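Local atomic coordinates of putative antidote protein of plasmid maintenance system (Nostoc punctiforme, PDB entry 3CEC), a protein that probably acts as the DNA-binding antitoxin of a plasmid maintenance (toxin-antitoxin) system, using a helix-turn-helix domain. Residues D25-D28 / N33-N36; E39-S44 / G67-N72; A35-I40 / Q46-V51. One frame throughout, in Å; residues are numbered along the deposited sequence. Where two conformers were deposited one is given.

Contact 1: residues D25-D28 / N33-N36; sequences DILD and NTAN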
ATOM      1  N   ASP A  25       0.343  -6.710   8.921  1.00  7.37           N
ATOM      2  CA  ASP A  25       0.285  -8.141   9.270  1.00  7.99           C
ATOM      3  C   ASP A  25       1.695  -8.667   9.577  1.00  9.79           C
ATOM      4  O   ASP A  25       1.878  -9.463  10.489  1.00  9.36           O
ATOM      5  CB  ASP A  25      -0.354  -8.931   8.172  1.00 10.24           C
ATOM      6  CG  ASP A  25      -0.609 -10.375   8.575  1.00 15.93           C
ATOM      7  OD1 ASP A  25      -1.421 -10.609   9.514  1.00 19.31           O
ATOM      8  OD2 ASP A  25       0.035 -11.206   7.941  1.00 16.90           O
ATOM      9  N   ILE A  26       2.668  -8.274   8.742  1.00  8.37           N
ATOM     10  CA  ILE A  26       4.073  -8.664   8.966  1.00  7.92           C
ATOM     11  C   ILE A  26       4.521  -8.165  10.347  1.00  7.62           C
ATOM     12  O   ILE A  26       5.161  -8.892  11.104  1.00  9.03           O
ATOM     13  CB  ILE A  26       4.975  -8.115   7.833  1.00  9.67           C
ATOM     14  CG1 ILE A  26       4.661  -8.871   6.520  1.00  9.41           C
ATOM     15  CG2 ILE A  26       6.446  -8.210   8.212  1.00 11.71           C
ATOM     16  CD1 ILE A  26       5.307  -8.193   5.246  1.00 13.08           C
ATOM     17  N   LEU A  27       4.227  -6.910  10.641  1.00  9.57           N
ATOM     18  CA  LEU A  27       4.750  -6.303  11.872  1.00 11.09           C
ATOM     19  C   LEU A  27       4.099  -7.052  13.043  1.00  9.82           C
ATOM     20  O   LEU A  27       4.720  -7.274  14.089  1.00 12.01           O
ATOM     21  CB  LEU A  27       4.437  -4.804  11.891  1.00 12.41           C
ATOM     22  CG  LEU A  27       5.158  -3.989  10.804  1.00 15.00           C
ATOM     23  CD1 LEU A  27       5.134  -2.463  11.086  1.00 16.83           C
ATOM     24  CD2 LEU A  27       6.603  -4.455  10.587  1.00 14.45           C
ATOM     25  N   ASP A  28       2.857  -7.442  12.847  0.50  8.94           N
ATOM     26  CA  ASP A  28       2.100  -8.146  13.912  0.50  9.08           C
ATOM     27  C   ASP A  28       2.727  -9.521  14.171  0.50  9.82           C
ATOM     28  O   ASP A  28       2.928  -9.963  15.309  0.50 10.97           O
ATOM     29  CB  ASP A  28       0.646  -8.265  13.525  0.50  8.45           C
ATOM     30  CG  ASP A  28      -0.216  -8.841  14.630  0.50 16.80           C
ATOM     31  OD1 ASP A  28       0.190  -8.719  15.816  0.50 15.02           O
ATOM     32  OD2 ASP A  28      -1.300  -9.388  14.288  0.50 16.01           O
ATOM     33  N   ASN A  33       7.021  -2.738  16.058  1.00 11.43           N
ATOM     34  CA  ASN A  33       6.136  -1.636  15.785  1.00 10.73           C
ATOM     35  C   ASN A  33       6.567  -0.862  14.552  1.00  9.98           C
ATOM     36  O   ASN A  33       7.603  -1.145  13.957  1.00  9.93           O
ATOM     37  CB  ASN A  33       5.937  -0.713  17.008  1.00 10.93           C
ATOM     38  CG  ASN A  33       7.231  -0.048  17.464  1.00 12.37           C
ATOM     39  OD1 ASN A  33       8.087   0.272  16.658  1.00 15.03           O
ATOM     40  ND2 ASN A  33       7.325   0.269  18.754  1.00 13.69           N
ATOM     41  N   THR A  34       5.745   0.154  14.226  1.00 11.50           N
ATOM     42  CA  THR A  34       5.967   0.905  12.979  1.00 11.07           C
ATOM     43  C   THR A  34       7.268   1.673  13.083  1.00 10.33           C
ATOM     44  O   THR A  34       8.030   1.796  12.115  1.00 11.13           O
ATOM     45  CB  THR A  34       4.825   1.853  12.603  1.00 10.34           C
ATOM     46  OG1 THR A  34       4.570   2.747  13.716  1.00 13.92           O
ATOM     47  CG2 THR A  34       3.520   1.095  12.350  1.00 11.62           C
ATOM     48  N   ALA A  35       7.570   2.201  14.265  1.00 10.72           N
ATOM     49  CA  ALA A  35       8.839   2.975  14.445  1.00 10.91           C
ATOM     50  C   ALA A  35      10.084   2.115  14.257  1.00 11.48           C
ATOM     51  O   ALA A  35      11.058   2.543  13.620  1.00 13.08           O
ATOM     52  CB  ALA A  35       8.814   3.678  15.837  1.00 13.03           C
ATOM     53  N   ASN A  36      10.011   0.876  14.742  1.00 11.70           N
ATOM     54  CA  ASN A  36      11.095  -0.095  14.646  1.00 14.19           C
ATOM     55  C   ASN A  36      11.295  -0.408  13.159  1.00 11.44           C
ATOM     56  O   ASN A  36      12.408  -0.460  12.628  1.00 13.07           O
ATOM     57  CB  ASN A  36      10.758  -1.448  15.292  1.00 13.83           C
ATOM     58  CG  ASN A  36      10.444  -1.387  16.791  1.00 25.04           C
ATOM     59  OD1 ASN A  36       9.653  -2.229  17.324  1.00 20.69           O
ATOM     60  ND2 ASN A  36      11.108  -0.468  17.482  1.00 20.87           N
TER

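Contact 2: residues E39-S44 / G67-N72; sequences EILGVS and GKALGN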
ATOM      1  N   GLU A  39      12.728   2.469  11.156  1.00 10.83           N
ATOM      2  CA  GLU A  39      14.152   2.601  11.442  1.00 11.88           C
ATOM      3  C   GLU A  39      14.947   1.655  10.527  1.00 11.98           C
ATOM      4  O   GLU A  39      15.989   2.002   9.946  1.00 13.28           O
ATOM      5  CB  GLU A  39      14.406   2.316  12.889  1.00 13.35           C
ATOM      6  CG  GLU A  39      15.810   2.473  13.304  1.00 21.24           C
ATOM      7  CD  GLU A  39      15.902   2.583  14.812  1.00 40.78           C
ATOM      8  OE1 GLU A  39      15.529   1.597  15.492  1.00 42.02           O
ATOM      9  OE2 GLU A  39      16.330   3.653  15.305  1.00 58.76           O
ATOM     10  N   ILE A  40      14.454   0.439  10.389  1.00  8.37           N
ATOM     11  CA  ILE A  40      15.084  -0.559   9.517  1.00 11.83           C
ATOM     12  C   ILE A  40      15.121  -0.079   8.084  1.00 12.48           C
ATOM     13  O   ILE A  40      16.160  -0.194   7.393  1.00 13.92           O
ATOM     14  CB  ILE A  40      14.350  -1.903   9.647  1.00 13.79           C
ATOM     15  CG1 ILE A  40      14.705  -2.498  11.003  1.00 14.12           C
ATOM     16  CG2 ILE A  40      14.749  -2.877   8.571  1.00 14.38           C
ATOM     17  CD1 ILE A  40      13.708  -3.620  11.423  1.00 17.63           C
ATOM     18  N   LEU A  41      13.997   0.451   7.624  1.00  8.71           N
ATOM     19  CA  LEU A  41      13.883   0.842   6.214  1.00  8.36           C
ATOM     20  C   LEU A  41      14.589   2.125   5.902  1.00  9.40           C
ATOM     21  O   LEU A  41      14.882   2.363   4.735  1.00  9.01           O
ATOM     22  CB  LEU A  41      12.417   1.039   5.829  1.00 10.02           C
ATOM     23  CG  LEU A  41      11.549  -0.206   5.923  1.00 10.85           C
ATOM     24  CD1 LEU A  41      10.110   0.228   5.590  1.00 19.95           C
ATOM     25  CD2 LEU A  41      11.990  -1.314   4.996  1.00 11.91           C
ATOM     26  N   GLY A  42      14.804   2.983   6.901  1.00  8.34           N
ATOM     27  CA  GLY A  42      15.409   4.305   6.714  1.00  9.17           C
ATOM     28  C   GLY A  42      14.405   5.301   6.170  1.00  9.44           C
ATOM     29  O   GLY A  42      14.729   6.128   5.324  1.00  8.73           O
ATOM     30  N   VAL A  43      13.162   5.189   6.652  1.00  9.30           N
ATOM     31  CA  VAL A  43      12.140   6.222   6.394  1.00  6.57           C
ATOM     32  C   VAL A  43      11.512   6.601   7.737  1.00  8.70           C
ATOM     33  O   VAL A  43      11.796   5.991   8.742  1.00  8.84           O
ATOM     34  CB  VAL A  43      11.035   5.764   5.441  1.00  8.77           C
ATOM     35  CG1 VAL A  43      11.680   5.391   4.061  1.00 10.84           C
ATOM     36  CG2 VAL A  43      10.165   4.650   5.988  1.00  9.50           C
ATOM     37  N   SER A  44      10.673   7.594   7.739  1.00  7.48           N
ATOM     38  CA  SER A  44      10.080   8.030   9.000  1.00  8.24           C
ATOM     39  C   SER A  44       8.966   7.087   9.435  1.00  9.97           C
ATOM     40  O   SER A  44       8.315   6.408   8.616  1.00 10.44           O
ATOM     41  CB  SER A  44       9.518   9.423   8.853  1.00 10.28           C
ATOM     42  OG  SER A  44       8.332   9.497   8.072  1.00 11.03           O
ATOM     43  N   GLY A  67      11.825  -4.426  -0.181  1.00  6.11           N
ATOM     44  CA  GLY A  67      12.395  -5.563  -0.902  1.00  6.20           C
ATOM     45  C   GLY A  67      13.698  -5.982  -0.217  1.00  9.08           C
ATOM     46  O   GLY A  67      13.962  -7.193  -0.023  1.00 10.71           O
ATOM     47  N   LYS A  68      14.545  -5.008   0.111  1.00  8.05           N
ATOM     48  CA  LYS A  68      15.860  -5.313   0.733  1.00  9.80           C
ATOM     49  C   LYS A  68      15.682  -5.782   2.154  1.00 10.40           C
ATOM     50  O   LYS A  68      16.312  -6.795   2.600  1.00 12.37           O
ATOM     51  CB  LYS A  68      16.781  -4.125   0.659  1.00 10.73           C
ATOM     52  CG  LYS A  68      17.258  -3.818  -0.752  1.00 13.40           C
ATOM     53  CD  LYS A  68      18.402  -2.850  -0.679  1.00 17.15           C
ATOM     54  CE  LYS A  68      18.856  -2.381  -2.058  1.00 16.37           C
ATOM     55  NZ  LYS A  68      19.399  -3.473  -2.939  1.00 16.81           N
ATOM     56  N   ALA A  69      14.865  -5.084   2.923  1.00  7.58           N
ATOM     57  CA  ALA A  69      14.701  -5.398   4.350  1.00  9.65           C
ATOM     58  C   ALA A  69      14.089  -6.757   4.568  1.00  7.76           C
ATOM     59  O   ALA A  69      14.456  -7.453   5.519  1.00 10.18           O
ATOM     60  CB  ALA A  69      13.905  -4.320   5.089  1.00 10.32           C
ATOM     61  N   LEU A  70      13.124  -7.104   3.723  1.00  7.88           N
ATOM     62  CA  LEU A  70      12.345  -8.353   3.875  1.00  5.01           C
ATOM     63  C   LEU A  70      12.883  -9.493   3.052  1.00  9.02           C
ATOM     64  O   LEU A  70      12.618 -10.664   3.302  1.00  9.99           O
ATOM     65  CB  LEU A  70      10.875  -8.087   3.482  1.00  8.80           C
ATOM     66  CG  LEU A  70      10.195  -7.037   4.394  1.00  6.53           C
ATOM     67  CD1 LEU A  70       8.803  -6.792   3.807  1.00  8.98           C
ATOM     68  CD2 LEU A  70      10.071  -7.486   5.840  1.00  9.59           C
ATOM     69  N   GLY A  71      13.662  -9.154   2.071  1.00  7.22           N
ATOM     70  CA  GLY A  71      14.283 -10.114   1.128  1.00  8.21           C
ATOM     71  C   GLY A  71      13.357 -10.704   0.133  1.00 11.56           C
ATOM     72  O   GLY A  71      13.551 -11.828  -0.353  1.00 16.06           O
ATOM     73  N   ASN A  72      12.355  -9.938  -0.255  1.00 10.51           N
ATOM     74  CA  ASN A  72      11.386 -10.369  -1.249  1.00  9.92           C
ATOM     75  C   ASN A  72      11.305  -9.499  -2.499  1.00 11.88           C
ATOM     76  O   ASN A  72      10.446  -9.723  -3.329  1.00 13.40           O
ATOM     77  CB  ASN A  72      10.006 -10.627  -0.705  1.00  8.93           C
ATOM     78  CG  ASN A  72       9.440  -9.470   0.112  1.00  6.98           C
ATOM     79  OD1 ASN A  72       9.844  -8.311  -0.052  1.00  9.49           O
ATOM     80  ND2 ASN A  72       8.468  -9.800   0.949  1.00 11.00           N
TER

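Contact 3: residues A35-I40 / Q46-V51; sequences ANFAEI and QTIQEV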
ATOM      1  N   ALA A  35       7.570   2.201  14.265  1.00 10.72           N
ATOM      2  CA  ALA A  35       8.839   2.975  14.445  1.00 10.91           C
ATOM      3  C   ALA A  35      10.084   2.115  14.257  1.00 11.48           C
ATOM      4  O   ALA A  35      11.058   2.543  13.620  1.00 13.08           O
ATOM      5  CB  ALA A  35       8.814   3.678  15.837  1.00 13.03           C
ATOM      6  N   ASN A  36      10.011   0.876  14.742  1.00 11.70           N
ATOM      7  CA  ASN A  36      11.095  -0.095  14.646  1.00 14.19           C
ATOM      8  C   ASN A  36      11.295  -0.408  13.159  1.00 11.44           C
ATOM      9  O   ASN A  36      12.408  -0.460  12.628  1.00 13.07           O
ATOM     10  CB  ASN A  36      10.758  -1.448  15.292  1.00 13.83           C
ATOM     11  CG  ASN A  36      10.444  -1.387  16.791  1.00 25.04           C
ATOM     12  OD1 ASN A  36       9.653  -2.229  17.324  1.00 20.69           O
ATOM     13  ND2 ASN A  36      11.108  -0.468  17.482  1.00 20.87           N
ATOM     14  N   PHE A  37      10.187  -0.557  12.451  1.00 10.23           N
ATOM     15  CA  PHE A  37      10.292  -0.986  11.051  1.00 10.82           C
ATOM     16  C   PHE A  37      10.770   0.189  10.208  1.00 10.49           C
ATOM     17  O   PHE A  37      11.591   0.026   9.282  1.00 10.97           O
ATOM     18  CB  PHE A  37       8.940  -1.457  10.542  1.00  9.82           C
ATOM     19  CG  PHE A  37       9.004  -2.156   9.212  1.00  8.68           C
ATOM     20  CD1 PHE A  37       9.852  -3.227   9.018  1.00 11.72           C
ATOM     21  CD2 PHE A  37       8.080  -1.844   8.220  1.00  7.44           C
ATOM     22  CE1 PHE A  37       9.889  -3.871   7.789  1.00 12.19           C
ATOM     23  CE2 PHE A  37       8.101  -2.523   7.022  1.00 12.48           C
ATOM     24  CZ  PHE A  37       8.961  -3.510   6.805  1.00 11.99           C
ATOM     25  N   ALA A  38      10.293   1.381  10.567  1.00 10.10           N
ATOM     26  CA  ALA A  38      10.728   2.611   9.832  1.00 10.99           C
ATOM     27  C   ALA A  38      12.233   2.809   9.980  1.00  9.76           C
ATOM     28  O   ALA A  38      12.946   3.158   9.033  1.00  9.85           O
ATOM     29  CB  ALA A  38       9.953   3.871  10.329  1.00 11.96           C
ATOM     30  N   GLU A  39      12.728   2.469  11.156  1.00 10.83           N
ATOM     31  CA  GLU A  39      14.152   2.601  11.442  1.00 11.88           C
ATOM     32  C   GLU A  39      14.947   1.655  10.527  1.00 11.98           C
ATOM     33  O   GLU A  39      15.989   2.002   9.946  1.00 13.28           O
ATOM     34  CB  GLU A  39      14.406   2.316  12.889  1.00 13.35           C
ATOM     35  CG  GLU A  39      15.810   2.473  13.304  1.00 21.24           C
ATOM     36  CD  GLU A  39      15.902   2.583  14.812  1.00 40.78           C
ATOM     37  OE1 GLU A  39      15.529   1.597  15.492  1.00 42.02           O
ATOM     38  OE2 GLU A  39      16.330   3.653  15.305  1.00 58.76           O
ATOM     39  N   ILE A  40      14.454   0.439  10.389  1.00  8.37           N
ATOM     40  CA  ILE A  40      15.084  -0.559   9.517  1.00 11.83           C
ATOM     41  C   ILE A  40      15.121  -0.079   8.084  1.00 12.48           C
ATOM     42  O   ILE A  40      16.160  -0.194   7.393  1.00 13.92           O
ATOM     43  CB  ILE A  40      14.350  -1.903   9.647  1.00 13.79           C
ATOM     44  CG1 ILE A  40      14.705  -2.498  11.003  1.00 14.12           C
ATOM     45  CG2 ILE A  40      14.749  -2.877   8.571  1.00 14.38           C
ATOM     46  CD1 ILE A  40      13.708  -3.620  11.423  1.00 17.63           C
ATOM     47  N   GLN A  46       6.110   8.139  10.433  0.50 10.30           N
ATOM     48  CA  GLN A  46       4.940   8.721   9.809  0.50 10.94           C
ATOM     49  C   GLN A  46       4.708   8.102   8.443  0.50 10.13           C
ATOM     50  O   GLN A  46       3.617   7.661   8.116  0.50 10.00           O
ATOM     51  CB  GLN A  46       5.106  10.235   9.698  0.50 13.52           C
ATOM     52  CG  GLN A  46       3.906  10.924   9.148  0.50 20.59           C
ATOM     53  CD  GLN A  46       2.773  10.944  10.132  0.50 28.72           C
ATOM     54  OE1 GLN A  46       2.992  10.871  11.354  0.50 26.19           O
ATOM     55  NE2 GLN A  46       1.543  11.049   9.617  0.50 19.73           N
ATOM     56  N   THR A  47       5.779   8.017   7.668  1.00 10.69           N
ATOM     57  CA  THR A  47       5.697   7.522   6.287  1.00 11.72           C
ATOM     58  C   THR A  47       5.167   6.078   6.312  1.00 11.96           C
ATOM     59  O   THR A  47       4.233   5.720   5.586  1.00 11.51           O
ATOM     60  CB  THR A  47       7.043   7.610   5.571  1.00 12.28           C
ATOM     61  OG1 THR A  47       7.343   8.974   5.308  1.00 13.41           O
ATOM     62  CG2 THR A  47       7.003   6.768   4.260  1.00 15.03           C
ATOM     63  N   ILE A  48       5.674   5.263   7.227  1.00 11.51           N
ATOM     64  CA  ILE A  48       5.239   3.863   7.319  1.00 11.86           C
ATOM     65  C   ILE A  48       3.800   3.804   7.781  1.00 10.90           C
ATOM     66  O   ILE A  48       2.994   3.032   7.291  1.00 12.41           O
ATOM     67  CB  ILE A  48       6.173   3.017   8.246  1.00 16.03           C
ATOM     68  CG1 ILE A  48       7.474   2.806   7.507  1.00 20.05           C
ATOM     69  CG2 ILE A  48       5.569   1.632   8.606  1.00 23.88           C
ATOM     70  CD1 ILE A  48       7.324   2.148   6.131  1.00 28.25           C
ATOM     71  N   GLN A  49       3.455   4.657   8.734  0.50 11.18           N
ATOM     72  CA  GLN A  49       2.109   4.599   9.261  0.50 10.40           C
ATOM     73  C   GLN A  49       1.101   5.023   8.188  0.50  9.73           C
ATOM     74  O   GLN A  49      -0.027   4.486   8.137  0.50 10.63           O
ATOM     75  CB  GLN A  49       1.970   5.451  10.523  0.50 10.66           C
ATOM     76  CG  GLN A  49       0.776   5.067  11.358  0.50 12.14           C
ATOM     77  CD  GLN A  49       0.843   3.639  11.854  0.50 19.63           C
ATOM     78  OE1 GLN A  49       1.771   3.270  12.579  0.50 23.11           O
ATOM     79  NE2 GLN A  49      -0.153   2.828  11.483  0.50 19.16           N
ATOM     80  N   GLU A  50       1.508   5.971   7.332  1.00  9.30           N
ATOM     81  CA  GLU A  50       0.628   6.440   6.245  1.00 11.13           C
ATOM     82  C   GLU A  50       0.400   5.345   5.234  1.00 13.06           C
ATOM     83  O   GLU A  50      -0.686   5.236   4.678  1.00 15.14           O
ATOM     84  CB  GLU A  50       1.117   7.728   5.607  1.00 10.17           C
ATOM     85  CG  GLU A  50       1.020   8.884   6.598  1.00 13.52           C
ATOM     86  CD  GLU A  50       1.781  10.132   6.128  1.00 19.77           C
ATOM     87  OE1 GLU A  50       2.620  10.030   5.203  1.00 20.93           O
ATOM     88  OE2 GLU A  50       1.564  11.219   6.733  1.00 22.54           O
ATOM     89  N   VAL A  51       1.438   4.539   4.990  1.00 10.05           N
ATOM     90  CA  VAL A  51       1.283   3.398   4.047  1.00 10.64           C
ATOM     91  C   VAL A  51       0.332   2.382   4.662  1.00 11.50           C
ATOM     92  O   VAL A  51      -0.620   1.899   4.041  1.00 11.19           O
ATOM     93  CB  VAL A  51       2.626   2.768   3.704  1.00 11.54           C
ATOM     94  CG1 VAL A  51       2.433   1.482   2.844  1.00 11.86           C
ATOM     95  CG2 VAL A  51       3.533   3.745   2.927  1.00 12.17           C
TER

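Contact 1: residues D25-D28 / N33-N36
Leu27, on helix 19-30, reaches toward the start of helix 34-41 and meets Asn33 and Thr34 with a single methyl, CD1. This is the packed part of the contact. CD1 lies 4.0 Å from Asn33 O and 4.0 Å from Thr34 CA, so it rests against the backbone where the second helix begins, and Thr34 CG2 is 4.1 Å from Leu27 CD1. Thr34 CG2 can do this because chi1 (55°) sets it opposite its own carbonyl carbon; the same rotation turns OG1 to helix 45-52, where it is hydrogen-bonded to Asn45 OD1. Leu27 is buried, and its backbone comes closest at Asn33, 6.2 Å between CA atoms. The pairing joins the first helix of the domain to the one that follows it, which by its place in the chain is probably the leading helix of the helix-turn-helix. Outward from the methyl contact the site becomes polar and exposed. There Asn33 is the N-cap of helix 34-41 and forms a capping box with Asn36. Asn33 N donates to Asn36 OD1 at 3.0 Å, almost straight at 178°, from above the carbonyl plane, 41° out of it. The reciprocal bond, Asn36 N to Asn33 OD1, measures 2.8 Å, but the placing of that oxygen is less sure because it crowds a neighbouring atom.

Contact 2: residues E39-S44 / G67-N72
Where Ile40 and Leu41 meet Ala69, no ring, amide or carboxylate takes part, and the contact has neither stacked faces nor edges: it is made by three methyl groups. Ala69 CB, on helix 60-70, points at the end of helix 34-41 and touches two successive residues there. Leu41 CD2 comes closer, at 3.6 Å from Ala69 CB, while Ile40 CG2 lies 3.9 Å from Ala69 CB. With chi1 at -73°, Ile40 carries CG2 trans to its backbone N, the branch that touches Ala69. The bond from the backbone of Leu41 does not aim at the other helix, but the end of its side chain swings nearer. The small alanine lets the backbones approach to 6.6 Å between Leu41 CA and Ala69 CA. Leu41 is the last residue of its helix; Gly42 then turns the chain with a positive phi of 79°, probably opening the turn of the helix-turn-helix. Ala69 likewise lies close to the end of its own helix. Leu41 is buried against Ile48 and Leu66, and its carbonyl oxygen accepts from Arg65, whereas Ile40 and Ala69 stay exposed. With no hydrogen bond between the two segments, they are held by dispersion and by the burial of apolar surface.

Contact 3: residues A35-I40 / Q46-V51
Ile48 packs against Ala38 and Phe37, and all three side chains are buried. The apolar contacts carry the pairing. Ile48 CG1 sits 3.9 Å from Ala38 CB and 4.0 Å from Ala38 CA, so the branch lies against the backbone of helix 34-41, at the point where the small alanine allows the CA atoms of Ala38 and Ile48 to approach to 6.2 Å. The second branch goes to the aromatic neighbour: Ile48 CG2 meets Phe37 CD2 at 4.3 Å, at the edge of the ring and near its plane, not over a face. One rotation serves both touches, since chi1 of -73° divides the branches of Ile48, CG1 opposite the carbonyl carbon and CG2 opposite the backbone N. The polar side-chain bond of this contact lies within 46-51, and no hydrogen bond joins the two segments. Gln46 NE2, in the conformer described here, donates to Glu50 OE2 one turn later at 2.9 Å and 168°; the acceptor lies in the amide plane of Gln46, but the nitrogen meets the carboxylate from above its plane, 42° out of it. Beyond helix 45-52, Arg56 NE forms a salt bridge with Glu50 OE1. By their order in the chain the two helices probably form the pair of the helix-turn-helix, 45-52 holding the place of the recognition helix, which is consistent with DNA binding. Ile48 also touches Thr34 and Leu41 on helix 34-41 itself and Val43 in the turn, while Phe37 rests on Ile23 and Leu27 of helix 19-30 and on Leu66 and Leu70 of helix 60-70.

Overall arrangement
From the N terminus, helix 19-30 comes first, and contact 1 closes the short turn that leads into helix 34-41. Contact 3 begins on the same stretch, sharing Ala35 and Asn36, and closes the turn into helix 45-52. Contact 2 leaves the end of helix 34-41 and closes the longest loop, back to helix 60-70. It follows contact 1 in series and overlaps the start of contact 3, sharing Glu39 and Ile40; segment 46-51 falls within its longer span. Helix 34-41 thus serves all three contacts as a hub for helices 19-30, 45-52 and 60-70. Leu27 CD2 on Phe37 joins contacts 1 and 3; Leu41 CD1 on Ile48 CD1 joins contacts 2 and 3.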